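Local coordinates for heat shock protease HtrA (Thermotoga maritima, PDB 1L1J), which probably acts as a serine endopeptidase in the heat-shock response, here represented by its trypsin-like protease domain alone, at residues F61-G67 and K116-F122. Sequence-based numbering, arbitrary orientation.
Sequences FIFDPEG and KFPYLEF
L120 N donates a hydrogen bond to I62 O at 3.0 Å, with 163° at the hydrogen, and F117 N reaches P65 O at 3.2 Å, in the carbonyl plane and on a lone pair. I62 spans the interval between them. Its CB lies 3.4 Å from P118 O; CG2, anti to the backbone N, touches the same oxygen and faces Y119 CB, while CG1 only skirts P118 O and CD1 ends 3.9 Å from F117 CB, the two side chains crossing at about a right angle. Cut back to an alanine, this residue would lose CG2 and CD1, and a gap is likely to open toward F117 CB and Y119 CB, left without their aliphatic partner. Next along, P65 CD sits over one face of the Y119 ring, 3.8 Å from its centroid and 13° off the normal, a CH-pi contact. F117 CD2 comes to 3.5 Å of G67 CA, and the F117 ring also meets that of Y92. L120 CD2 packs on F61 CB at 3.5 Å, and F122 CE2 and CZ press on F63 CB; F63 and F122 also touch helix 216-223. L120 N holds first-barrel strand 54-64 and a backbone hydrogen bond joins E121 to V194 of second-barrel strand 193-198, so the connection between the two beta-barrels of this chymotrypsin-like fold is tied to both. Few polar groups join in: two amides set the register, and apolar carbon supplies most of the remaining adhesion.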
loop_
_atom_site.group_PDB
_atom_site.type_symbol
_atom_site.label_atom_id
_atom_site.label_comp_id
_atom_site.label_asym_id
_atom_site.label_seq_id
_atom_site.Cartn_x
_atom_site.Cartn_y
_atom_site.Cartn_z
ATOM N N PHE A 61 -3.238 4.046 -2.853
ATOM C CA PHE A 61 -4.642 4.187 -3.140
ATOM C C PHE A 61 -5.158 5.605 -2.964
ATOM O O PHE A 61 -4.751 6.339 -2.050
ATOM C CB PHE A 61 -5.448 3.191 -2.295
ATOM C CG PHE A 61 -5.221 3.314 -0.817
ATOM C CD1 PHE A 61 -6.111 4.012 -0.022
ATOM C CD2 PHE A 61 -4.121 2.715 -0.218
ATOM C CE1 PHE A 61 -5.906 4.116 1.349
ATOM C CE2 PHE A 61 -3.907 2.812 1.149
ATOM C CZ PHE A 61 -4.803 3.512 1.937
ATOM N N ILE A 62 -6.056 5.976 -3.872
ATOM C CA ILE A 62 -6.668 7.291 -3.891
ATOM C C ILE A 62 -7.708 7.344 -2.788
ATOM O O ILE A 62 -8.633 6.522 -2.758
ATOM C CB ILE A 62 -7.338 7.550 -5.264
ATOM C CG1 ILE A 62 -6.303 7.353 -6.384
ATOM C CG2 ILE A 62 -7.921 8.952 -5.302
ATOM C CD1 ILE A 62 -6.889 7.092 -7.748
ATOM N N PHE A 63 -7.551 8.308 -1.883
ATOM C CA PHE A 63 -8.478 8.455 -0.770
ATOM C C PHE A 63 -9.399 9.657 -0.883
ATOM O O PHE A 63 -10.227 9.895 -0.006
ATOM C CB PHE A 63 -7.718 8.481 0.566
ATOM C CG PHE A 63 -6.726 9.612 0.709
ATOM C CD1 PHE A 63 -7.108 10.826 1.263
ATOM C CD2 PHE A 63 -5.388 9.434 0.367
ATOM C CE1 PHE A 63 -6.168 11.841 1.489
ATOM C CE2 PHE A 63 -4.445 10.441 0.587
ATOM C CZ PHE A 63 -4.839 11.646 1.150
ATOM N N ASP A 64 -9.267 10.403 -1.971
ATOM C CA ASP A 64 -10.107 11.572 -2.199
ATOM C C ASP A 64 -9.969 12.011 -3.654
ATOM O O ASP A 64 -8.871 12.278 -4.134
ATOM C CB ASP A 64 -9.735 12.694 -1.214
ATOM C CG ASP A 64 -10.583 12.654 0.084
ATOM O OD1 ASP A 64 -10.147 13.220 1.116
ATOM O OD2 ASP A 64 -11.694 12.069 0.070
ATOM N N PRO A 65 -11.105 12.099 -4.366
ATOM C CA PRO A 65 -11.269 12.474 -5.779
ATOM C C PRO A 65 -10.272 13.447 -6.392
ATOM O O PRO A 65 -9.942 13.338 -7.570
ATOM C CB PRO A 65 -12.709 12.994 -5.837
ATOM C CG PRO A 65 -12.980 13.444 -4.425
ATOM C CD PRO A 65 -12.364 12.327 -3.636
ATOM N N GLU A 66 -9.792 14.391 -5.595
ATOM C CA GLU A 66 -8.835 15.380 -6.073
ATOM C C GLU A 66 -7.549 14.729 -6.584
ATOM O O GLU A 66 -6.718 15.396 -7.197
ATOM C CB GLU A 66 -8.493 16.375 -4.957
ATOM C CG GLU A 66 -9.598 16.566 -3.925
ATOM C CD GLU A 66 -9.604 15.460 -2.870
ATOM O OE1 GLU A 66 -10.630 15.309 -2.169
ATOM O OE2 GLU A 66 -8.578 14.748 -2.734
ATOM N N GLY A 67 -7.378 13.436 -6.328
ATOM C CA GLY A 67 -6.183 12.755 -6.800
ATOM C C GLY A 67 -5.166 12.504 -5.710
ATOM O O GLY A 67 -3.980 12.287 -5.979
ATOM N N LYS A 116 -12.764 13.752 -11.796
ATOM C CA LYS A 116 -12.103 13.358 -10.575
ATOM C C LYS A 116 -11.933 11.845 -10.629
ATOM O O LYS A 116 -12.446 11.187 -11.540
ATOM C CB LYS A 116 -12.939 13.792 -9.374
ATOM C CG LYS A 116 -13.109 15.314 -9.287
ATOM C CD LYS A 116 -13.794 15.757 -7.985
ATOM C CE LYS A 116 -13.787 17.277 -7.857
ATOM N NZ LYS A 116 -14.310 17.741 -6.544
ATOM N N PHE A 117 -11.214 11.300 -9.656
ATOM C CA PHE A 117 -10.938 9.869 -9.606
ATOM C C PHE A 117 -11.794 9.101 -8.609
ATOM O O PHE A 117 -12.520 9.691 -7.801
ATOM C CB PHE A 117 -9.478 9.659 -9.221
ATOM C CG PHE A 117 -8.510 10.403 -10.084
ATOM C CD1 PHE A 117 -8.201 9.948 -11.358
ATOM C CD2 PHE A 117 -7.894 11.556 -9.616
ATOM C CE1 PHE A 117 -7.284 10.631 -12.157
ATOM C CE2 PHE A 117 -6.978 12.248 -10.410
ATOM C CZ PHE A 117 -6.673 11.783 -11.683
ATOM N N PRO A 118 -11.740 7.762 -8.677
ATOM C CA PRO A 118 -12.501 6.911 -7.756
ATOM C C PRO A 118 -11.682 6.869 -6.465
ATOM O O PRO A 118 -10.454 6.980 -6.505
ATOM C CB PRO A 118 -12.533 5.566 -8.474
ATOM C CG PRO A 118 -11.234 5.563 -9.231
ATOM C CD PRO A 118 -11.192 6.962 -9.789
ATOM N N TYR A 119 -12.342 6.713 -5.327
ATOM C CA TYR A 119 -11.607 6.705 -4.071
ATOM C C TYR A 119 -12.194 5.787 -3.018
ATOM O O TYR A 119 -13.383 5.459 -3.049
ATOM C CB TYR A 119 -11.549 8.119 -3.506
ATOM C CG TYR A 119 -12.919 8.665 -3.213
ATOM C CD1 TYR A 119 -13.338 8.879 -1.901
ATOM C CD2 TYR A 119 -13.823 8.925 -4.250
ATOM C CE1 TYR A 119 -14.629 9.343 -1.623
ATOM C CE2 TYR A 119 -15.112 9.384 -3.985
ATOM C CZ TYR A 119 -15.509 9.591 -2.669
ATOM O OH TYR A 119 -16.779 10.054 -2.398
ATOM N N LEU A 120 -11.337 5.394 -2.075
ATOM C CA LEU A 120 -11.736 4.533 -0.970
ATOM C C LEU A 120 -12.076 5.389 0.246
ATOM O O LEU A 120 -11.648 6.527 0.349
ATOM C CB LEU A 120 -10.604 3.560 -0.615
ATOM C CG LEU A 120 -10.233 2.380 -1.527
ATOM C CD1 LEU A 120 -11.282 2.203 -2.611
ATOM C CD2 LEU A 120 -8.859 2.607 -2.130
ATOM N N GLU A 121 -12.857 4.841 1.165
ATOM C CA GLU A 121 -13.218 5.568 2.369
ATOM C C GLU A 121 -12.508 4.954 3.568
ATOM O O GLU A 121 -12.203 3.765 3.579
ATOM C CB GLU A 121 -14.725 5.514 2.578
ATOM C CG GLU A 121 -15.515 5.972 1.368
ATOM C CD GLU A 121 -16.999 6.125 1.661
ATOM O OE1 GLU A 121 -17.626 5.133 2.113
ATOM O OE2 GLU A 121 -17.533 7.239 1.441
ATOM N N PHE A 122 -12.231 5.771 4.576
ATOM C CA PHE A 122 -11.554 5.284 5.770
ATOM C C PHE A 122 -12.531 4.645 6.743
ATOM O O PHE A 122 -13.676 5.065 6.870
ATOM C CB PHE A 122 -10.822 6.430 6.473
ATOM C CG PHE A 122 -9.728 7.055 5.645
ATOM C CD1 PHE A 122 -9.167 8.270 6.022
ATOM C CD2 PHE A 122 -9.244 6.419 4.504
ATOM C CE1 PHE A 122 -8.144 8.843 5.268
ATOM C CE2 PHE A 122 -8.223 6.983 3.746
ATOM C CZ PHE A 122 -7.670 8.193 4.129
#